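Local coordinates for aldehyde dehydrogenase family protein (Pseudomonas syringae pv. tomato, PDB 6X9L) that oxidises long-chain aliphatic aldehydes, with NAD+ as the probable electron acceptor, and binds NAD+ and octanal, at residues G23-P28 and F194-H199; A40-V45 and P361-G366. The protein carries 1 engineered substitution. All blocks are in the same frame, centred on the assembly; numbering follows the deposited sequence.

In the fold
Both contacts fasten the N-terminal region, with its two successive β-hairpins, onto the body of the aldehyde dehydrogenase fold. Contact 1 sets strand 24-26 of the first hairpin against helix 188-201 of the nucleotide-binding region; contact 2 sets the turn of the second, between strands 33-38 and 43-49, against the loop joining strands 355-358 and 376-379 at one side of the seven-stranded sheet. Their centres are 32 Å apart, and their nearest atoms about 15 Å. Contact 1 lies nearer the coenzyme site: the side chain of Ala195 is about 12 Å from those of Thr156 and Lys182, which bind NAD+. Contact 2 lies on the surface, away from the coenzyme and octanal sites.

Contact 1 (G23-P28 and F194-H199)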
ATOM      1  N   GLY A  23      11.743  16.860 -21.699  1.00 52.26           N
ATOM      2  CA  GLY A  23      11.708  16.779 -23.144  1.00 52.15           C
ATOM      3  C   GLY A  23      13.040  16.932 -23.843  1.00 51.30           C
ATOM      4  O   GLY A  23      13.077  16.904 -25.077  1.00 51.47           O
ATOM      5  N   HIS A  24      14.134  17.083 -23.107  1.00 57.06           N
ATOM      6  CA  HIS A  24      15.437  17.307 -23.710  1.00 56.41           C
ATOM      7  C   HIS A  24      16.471  16.533 -22.913  1.00 55.43           C
ATOM      8  O   HIS A  24      16.223  16.134 -21.777  1.00 55.68           O
ATOM      9  CB  HIS A  24      15.819  18.803 -23.741  1.00 57.63           C
ATOM     10  CG  HIS A  24      14.677  19.714 -24.060  1.00 59.26           C
ATOM     11  ND1 HIS A  24      13.745  20.096 -23.116  1.00 60.53           N
ATOM     12  CD2 HIS A  24      14.320  20.333 -25.213  1.00 59.92           C
ATOM     13  CE1 HIS A  24      12.862  20.908 -23.677  1.00 61.69           C
ATOM     14  NE2 HIS A  24      13.189  21.070 -24.947  1.00 61.52           N
ATOM     15  N   TRP A  25      17.634  16.328 -23.529  1.00 49.02           N
ATOM     16  CA  TRP A  25      18.825  15.827 -22.854  1.00 48.36           C
ATOM     17  C   TRP A  25      19.599  17.007 -22.289  1.00 49.47           C
ATOM     18  O   TRP A  25      20.006  17.908 -23.037  1.00 49.74           O
ATOM     19  CB  TRP A  25      19.706  15.044 -23.820  1.00 46.82           C
ATOM     20  CG  TRP A  25      19.057  13.839 -24.332  1.00 45.94           C
ATOM     21  CD1 TRP A  25      18.429  13.694 -25.523  1.00 45.77           C
ATOM     22  CD2 TRP A  25      18.960  12.582 -23.665  1.00 45.26           C
ATOM     23  NE1 TRP A  25      17.946  12.423 -25.651  1.00 45.08           N
ATOM     24  CE2 TRP A  25      18.254  11.715 -24.519  1.00 44.68           C
ATOM     25  CE3 TRP A  25      19.400  12.104 -22.423  1.00 45.29           C
ATOM     26  CZ2 TRP A  25      17.961  10.393 -24.171  1.00 44.01           C
ATOM     27  CZ3 TRP A  25      19.109  10.785 -22.076  1.00 44.49           C
ATOM     28  CH2 TRP A  25      18.393   9.948 -22.949  1.00 43.80           C
ATOM     29  N   SER A  26      19.810  17.006 -20.979  1.00 52.69           N
ATOM     30  CA  SER A  26      20.490  18.106 -20.321  1.00 53.97           C
ATOM     31  C   SER A  26      21.714  17.596 -19.583  1.00 53.98           C
ATOM     32  O   SER A  26      21.795  16.423 -19.203  1.00 53.48           O
ATOM     33  CB  SER A  26      19.558  18.830 -19.356  1.00 55.47           C
ATOM     34  OG  SER A  26      18.335  18.138 -19.269  1.00 55.40           O
ATOM     35  N   ALA A  27      22.669  18.491 -19.404  1.00 49.64           N
ATOM     36  CA  ALA A  27      23.881  18.154 -18.687  1.00 49.94           C
ATOM     37  C   ALA A  27      23.534  17.729 -17.264  1.00 51.20           C
ATOM     38  O   ALA A  27      22.596  18.265 -16.671  1.00 52.12           O
ATOM     39  CB  ALA A  27      24.833  19.357 -18.673  1.00 50.55           C
ATOM     40  N   PRO A  28      24.244  16.760 -16.694  1.00 49.17           N
ATOM     41  CA  PRO A  28      24.154  16.551 -15.250  1.00 50.80           C
ATOM     42  C   PRO A  28      24.801  17.705 -14.505  1.00 52.04           C
ATOM     43  O   PRO A  28      25.701  18.386 -15.012  1.00 51.63           O
ATOM     44  CB  PRO A  28      24.923  15.249 -15.025  1.00 50.65           C
ATOM     45  CG  PRO A  28      25.855  15.184 -16.173  1.00 49.12           C
ATOM     46  CD  PRO A  28      25.114  15.761 -17.333  1.00 47.84           C
ATOM     47  N   PHE A 194      15.432   3.661 -24.553  1.00 46.20           N
ATOM     48  CA  PHE A 194      14.006   3.775 -24.257  1.00 45.86           C
ATOM     49  C   PHE A 194      13.566   5.230 -24.104  1.00 45.23           C
ATOM     50  O   PHE A 194      12.494   5.613 -24.586  1.00 45.21           O
ATOM     51  CB  PHE A 194      13.674   2.989 -22.994  1.00 45.73           C
ATOM     52  CG  PHE A 194      12.270   3.195 -22.522  1.00 45.49           C
ATOM     53  CD1 PHE A 194      11.214   2.545 -23.146  1.00 46.24           C
ATOM     54  CD2 PHE A 194      12.003   4.053 -21.468  1.00 44.69           C
ATOM     55  CE1 PHE A 194       9.930   2.737 -22.710  1.00 46.37           C
ATOM     56  CE2 PHE A 194      10.719   4.254 -21.028  1.00 44.63           C
ATOM     57  CZ  PHE A 194       9.680   3.599 -21.640  1.00 45.53           C
ATOM     58  N   ALA A 195      14.364   6.050 -23.413  1.00 49.73           N
ATOM     59  CA  ALA A 195      14.036   7.469 -23.285  1.00 49.33           C
ATOM     60  C   ALA A 195      13.961   8.128 -24.657  1.00 49.65           C
ATOM     61  O   ALA A 195      13.003   8.852 -24.962  1.00 49.47           O
ATOM     62  CB  ALA A 195      15.063   8.180 -22.404  1.00 49.25           C
ATOM     63  N   GLN A 196      14.969   7.877 -25.504  1.00 49.38           N
ATOM     64  CA  GLN A 196      14.936   8.371 -26.876  1.00 49.61           C
ATOM     65  C   GLN A 196      13.660   7.939 -27.577  1.00 49.70           C
ATOM     66  O   GLN A 196      13.089   8.695 -28.371  1.00 49.75           O
ATOM     67  CB  GLN A 196      16.149   7.853 -27.642  1.00 50.17           C
ATOM     68  CG  GLN A 196      16.319   8.494 -28.998  1.00 50.61           C
ATOM     69  CD  GLN A 196      16.410   9.994 -28.887  1.00 50.47           C
ATOM     70  OE1 GLN A 196      17.296  10.521 -28.200  1.00 50.51           O
ATOM     71  NE2 GLN A 196      15.480  10.699 -29.543  1.00 50.36           N
ATOM     72  N   LEU A 197      13.200   6.719 -27.274  1.00 39.54           N
ATOM     73  CA  LEU A 197      12.040   6.131 -27.932  1.00 39.93           C
ATOM     74  C   LEU A 197      10.746   6.843 -27.545  1.00 39.62           C
ATOM     75  O   LEU A 197       9.907   7.128 -28.412  1.00 39.98           O
ATOM     76  CB  LEU A 197      11.960   4.636 -27.590  1.00 40.43           C
ATOM     77  CG  LEU A 197      10.888   3.796 -28.287  1.00 41.15           C
ATOM     78  CD1 LEU A 197      11.431   2.413 -28.613  1.00 41.95           C
ATOM     79  CD2 LEU A 197       9.651   3.695 -27.426  1.00 41.04           C
ATOM     80  N   VAL A 198      10.537   7.104 -26.245  1.00 36.51           N
ATOM     81  CA  VAL A 198       9.334   7.852 -25.866  1.00 36.36           C
ATOM     82  C   VAL A 198       9.414   9.281 -26.399  1.00 36.27           C
ATOM     83  O   VAL A 198       8.390   9.866 -26.767  1.00 36.58           O
ATOM     84  CB  VAL A 198       9.067   7.834 -24.339  1.00 35.99           C
ATOM     85  CG1 VAL A 198       9.151   6.390 -23.754  1.00 36.16           C
ATOM     86  CG2 VAL A 198       9.978   8.792 -23.597  1.00 35.44           C
ATOM     87  N   HIS A 199      10.610   9.860 -26.479  1.00 44.37           N
ATOM     88  CA  HIS A 199      10.740  11.172 -27.105  1.00 44.50           C
ATOM     89  C   HIS A 199      10.234  11.142 -28.544  1.00 44.89           C
ATOM     90  O   HIS A 199       9.381  11.951 -28.937  1.00 45.00           O
ATOM     91  CB  HIS A 199      12.192  11.637 -27.074  1.00 44.63           C
ATOM     92  CG  HIS A 199      12.405  12.946 -27.764  1.00 44.97           C
ATOM     93  ND1 HIS A 199      12.010  14.146 -27.210  1.00 44.93           N
ATOM     94  CD2 HIS A 199      12.940  13.245 -28.972  1.00 45.37           C
ATOM     95  CE1 HIS A 199      12.307  15.129 -28.038  1.00 45.28           C
ATOM     96  NE2 HIS A 199      12.868  14.610 -29.117  1.00 45.53           N
TER
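Trp25 reaches from strand 24-26 to helix 188-201 with its indole alone, and two residues one position apart on the helix receive it. Gln196 meets the pyrrole edge: NE1 of Trp25 donates a hydrogen bond to OE1 of Gln196 at 3.2 Å, moderately bent at 149°. The oxygen lies somewhat out of the indole plane, and the nitrogen approaches it tilted from the carbonyl plane. The amide is turned 33° against the ring and meets it at the N-H edge, not over a face. A bend at chi2 of Gln196 (57°) turns its amide aside instead of letting the chain run straight out from the helix; its NE2 is held by Asp200 OD1, one turn further on, which helps fix which end of the amide faces the indole.

Ala195 takes the other end of the ring. Its CB points at the strand and touches CH2 of Trp25 at 3.8 Å and CZ2 at 4.1 Å, coming in obliquely to the benzene part. The indole thus has one polar and one apolar anchor on the same helix.

His199 lies one turn beyond Ala195, and its ring leans toward the chain at Gly23, CE1 coming within 3.5 Å of Gly23 O. The polar partner of ND1 is the hydroxyl of Tyr20, on the companion strand of the hairpin. The ring of Tyr20 also packs edge-to-face with Trp25, so Tyr20 links Trp25 of its own hairpin to His199 of the helix.

Helix 188-201 is the helix of the β-α-β crossover from strand 178-182 to the parallel strand 208-210. Ala195 is shared between Trp25 and Phe208 and Leu210 of that second strand, while Phe194 packs on helix 161-174, and Leu197 and Val198 touch helix 75-91.

Contact 2 (A40-V45 and P361-G366); sequences ATEEVV and PGRVQG
Glu42 and Arg363 reach for each other end-on across the gap and meet in a salt bridge, Arg363 NH1 to Glu42 OE2 at 2.8 Å, with an N-H...O angle of 144°. The oxygen lies at the guanidinium edge, close to its plane, while NH1 approaches it from well above the carboxylate plane; the two planes are 44° apart. A single pair carries the bond: Glu42 OE1 stays 3.8 Å from Arg363 NH1 and 4.0 Å from NH2. The glutamate gets its reach from a straight outer chain (chi2 173°).

Each bonded atom has a second partner. OE2 also accepts from the backbone N of Gly370, and NH1 also donates to the carbonyl O of Glu368, so the loop that carries Arg363 supplies a further grip at both ends of the bridge. Phe371 of that loop touches the side chains of Glu42 and Arg363. Within 40-45, Glu43 N makes a weak hydrogen bond to Thr41 OG1.

With both residues partly exposed, solvent would be expected to screen the attraction; the chemistry implies a single charged link at the surface, steadied by backbone groups, that ties the 33-49 hairpin to the loop between strands 355-358 and 376-379.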
ATOM      1  N   ALA A  40      30.233 -10.205 -20.478  1.00 42.11           N
ATOM      2  CA  ALA A  40      30.789 -11.301 -21.272  1.00 43.35           C
ATOM      3  C   ALA A  40      32.284 -11.153 -21.493  1.00 42.79           C
ATOM      4  O   ALA A  40      32.972 -12.152 -21.720  1.00 43.81           O
ATOM      5  CB  ALA A  40      30.096 -11.393 -22.629  1.00 43.23           C
ATOM      6  N   THR A  41      32.799  -9.929 -21.434  1.00 45.31           N
ATOM      7  CA  THR A  41      34.224  -9.679 -21.616  1.00 44.94           C
ATOM      8  C   THR A  41      34.878  -8.934 -20.469  1.00 44.68           C
ATOM      9  O   THR A  41      36.107  -8.827 -20.457  1.00 44.61           O
ATOM     10  CB  THR A  41      34.473  -8.874 -22.893  1.00 43.83           C
ATOM     11  OG1 THR A  41      33.825  -7.604 -22.760  1.00 43.01           O
ATOM     12  CG2 THR A  41      33.918  -9.615 -24.117  1.00 44.21           C
ATOM     13  N   GLU A  42      34.113  -8.414 -19.513  1.00 50.40           N
ATOM     14  CA  GLU A  42      34.656  -7.650 -18.392  1.00 50.47           C
ATOM     15  C   GLU A  42      35.312  -6.339 -18.822  1.00 49.72           C
ATOM     16  O   GLU A  42      36.121  -5.797 -18.083  1.00 50.04           O
ATOM     17  CB  GLU A  42      35.666  -8.471 -17.581  1.00 51.29           C
ATOM     18  CG  GLU A  42      35.041  -9.553 -16.727  1.00 52.42           C
ATOM     19  CD  GLU A  42      36.075 -10.453 -16.080  1.00 53.39           C
ATOM     20  OE1 GLU A  42      36.598 -10.089 -15.007  1.00 53.61           O
ATOM     21  OE2 GLU A  42      36.377 -11.519 -16.656  1.00 54.05           O
ATOM     22  N   GLU A  43      34.983  -5.807 -19.995  1.00 60.14           N
ATOM     23  CA  GLU A  43      35.489  -4.520 -20.456  1.00 59.57           C
ATOM     24  C   GLU A  43      34.433  -3.430 -20.277  1.00 59.28           C
ATOM     25  O   GLU A  43      33.237  -3.663 -20.499  1.00 58.84           O
ATOM     26  CB  GLU A  43      35.894  -4.595 -21.931  1.00 59.06           C
ATOM     27  CG  GLU A  43      36.589  -5.889 -22.304  1.00 59.64           C
ATOM     28  CD  GLU A  43      38.100  -5.774 -22.363  1.00 59.81           C
ATOM     29  OE1 GLU A  43      38.701  -6.490 -23.196  1.00 59.99           O
ATOM     30  OE2 GLU A  43      38.688  -4.986 -21.581  1.00 59.87           O
ATOM     31  N   VAL A  44      34.878  -2.237 -19.872  1.00 42.41           N
ATOM     32  CA  VAL A  44      33.975  -1.094 -19.837  1.00 42.28           C
ATOM     33  C   VAL A  44      33.697  -0.687 -21.274  1.00 41.30           C
ATOM     34  O   VAL A  44      34.621  -0.481 -22.070  1.00 40.94           O
ATOM     35  CB  VAL A  44      34.539   0.073 -19.007  1.00 43.01           C
ATOM     36  CG1 VAL A  44      35.702  -0.362 -18.139  1.00 43.53           C
ATOM     37  CG2 VAL A  44      34.909   1.264 -19.894  1.00 42.54           C
ATOM     38  N   VAL A  45      32.418  -0.623 -21.622  1.00 41.79           N
ATOM     39  CA  VAL A  45      31.993  -0.333 -22.980  1.00 40.97           C
ATOM     40  C   VAL A  45      31.378   1.039 -23.101  1.00 40.57           C
ATOM     41  O   VAL A  45      30.980   1.426 -24.201  1.00 40.20           O
ATOM     42  CB  VAL A  45      31.017  -1.415 -23.491  1.00 40.27           C
ATOM     43  CG1 VAL A  45      31.718  -2.754 -23.554  1.00 41.04           C
ATOM     44  CG2 VAL A  45      29.814  -1.516 -22.569  1.00 39.41           C
ATOM     45  N   PRO A 361      31.507 -24.544  -8.169  1.00 46.15           N
ATOM     46  CA  PRO A 361      32.096 -23.204  -8.265  1.00 46.04           C
ATOM     47  C   PRO A 361      33.084 -23.095  -9.423  1.00 46.08           C
ATOM     48  O   PRO A 361      33.476 -24.080 -10.056  1.00 46.22           O
ATOM     49  CB  PRO A 361      32.805 -23.032  -6.914  1.00 47.04           C
ATOM     50  CG  PRO A 361      33.186 -24.383  -6.519  1.00 47.48           C
ATOM     51  CD  PRO A 361      32.091 -25.308  -7.051  1.00 47.10           C
ATOM     52  N   GLY A 362      33.483 -21.866  -9.691  1.00 44.44           N
ATOM     53  CA  GLY A 362      34.450 -21.613 -10.741  1.00 45.02           C
ATOM     54  C   GLY A 362      33.810 -21.106 -12.021  1.00 45.05           C
ATOM     55  O   GLY A 362      32.660 -21.424 -12.352  1.00 44.44           O
ATOM     56  N   ARG A 363      34.563 -20.297 -12.756  1.00 46.39           N
ATOM     57  CA  ARG A 363      34.142 -19.930 -14.099  1.00 47.04           C
ATOM     58  C   ARG A 363      33.943 -21.178 -14.958  1.00 46.83           C
ATOM     59  O   ARG A 363      34.628 -22.189 -14.794  1.00 46.76           O
ATOM     60  CB  ARG A 363      35.167 -18.995 -14.740  1.00 49.18           C
ATOM     61  CG  ARG A 363      34.834 -17.541 -14.468  1.00 50.31           C
ATOM     62  CD  ARG A 363      36.010 -16.610 -14.589  1.00 52.99           C
ATOM     63  NE  ARG A 363      35.913 -15.532 -13.605  1.00 53.96           N
ATOM     64  CZ  ARG A 363      35.851 -14.239 -13.897  1.00 56.42           C
ATOM     65  NH1 ARG A 363      35.887 -13.835 -15.156  1.00 58.54           N
ATOM     66  NH2 ARG A 363      35.767 -13.347 -12.924  1.00 57.44           N
ATOM     67  N   VAL A 364      32.984 -21.092 -15.878  1.00 34.96           N
ATOM     68  CA  VAL A 364      32.755 -22.160 -16.845  1.00 35.64           C
ATOM     69  C   VAL A 364      33.986 -22.348 -17.718  1.00 36.98           C
ATOM     70  O   VAL A 364      34.509 -21.387 -18.298  1.00 38.29           O
ATOM     71  CB  VAL A 364      31.537 -21.840 -17.718  1.00 36.69           C
ATOM     72  CG1 VAL A 364      31.369 -22.902 -18.807  1.00 38.01           C
ATOM     73  CG2 VAL A 364      30.305 -21.660 -16.860  1.00 35.50           C
ATOM     74  N   GLN A 365      34.435 -23.601 -17.836  1.00 35.29           N
ATOM     75  CA  GLN A 365      35.666 -23.903 -18.554  1.00 36.41           C
ATOM     76  C   GLN A 365      35.560 -23.456 -20.009  1.00 38.23           C
ATOM     77  O   GLN A 365      34.547 -23.687 -20.672  1.00 38.93           O
ATOM     78  CB  GLN A 365      35.924 -25.404 -18.449  1.00 37.42           C
ATOM     79  CG  GLN A 365      37.086 -25.940 -19.227  1.00 40.11           C
ATOM     80  CD  GLN A 365      37.310 -27.403 -18.915  1.00 42.22           C
ATOM     81  OE1 GLN A 365      36.386 -28.213 -18.989  1.00 42.09           O
ATOM     82  NE2 GLN A 365      38.524 -27.742 -18.521  1.00 44.40           N
ATOM     83  N   GLY A 366      36.601 -22.801 -20.513  1.00 45.59           N
ATOM     84  CA  GLY A 366      36.577 -22.294 -21.874  1.00 47.68           C
ATOM     85  C   GLY A 366      35.986 -20.904 -22.037  1.00 48.86           C
ATOM     86  O   GLY A 366      36.043 -20.344 -23.145  1.00 50.74           O
TER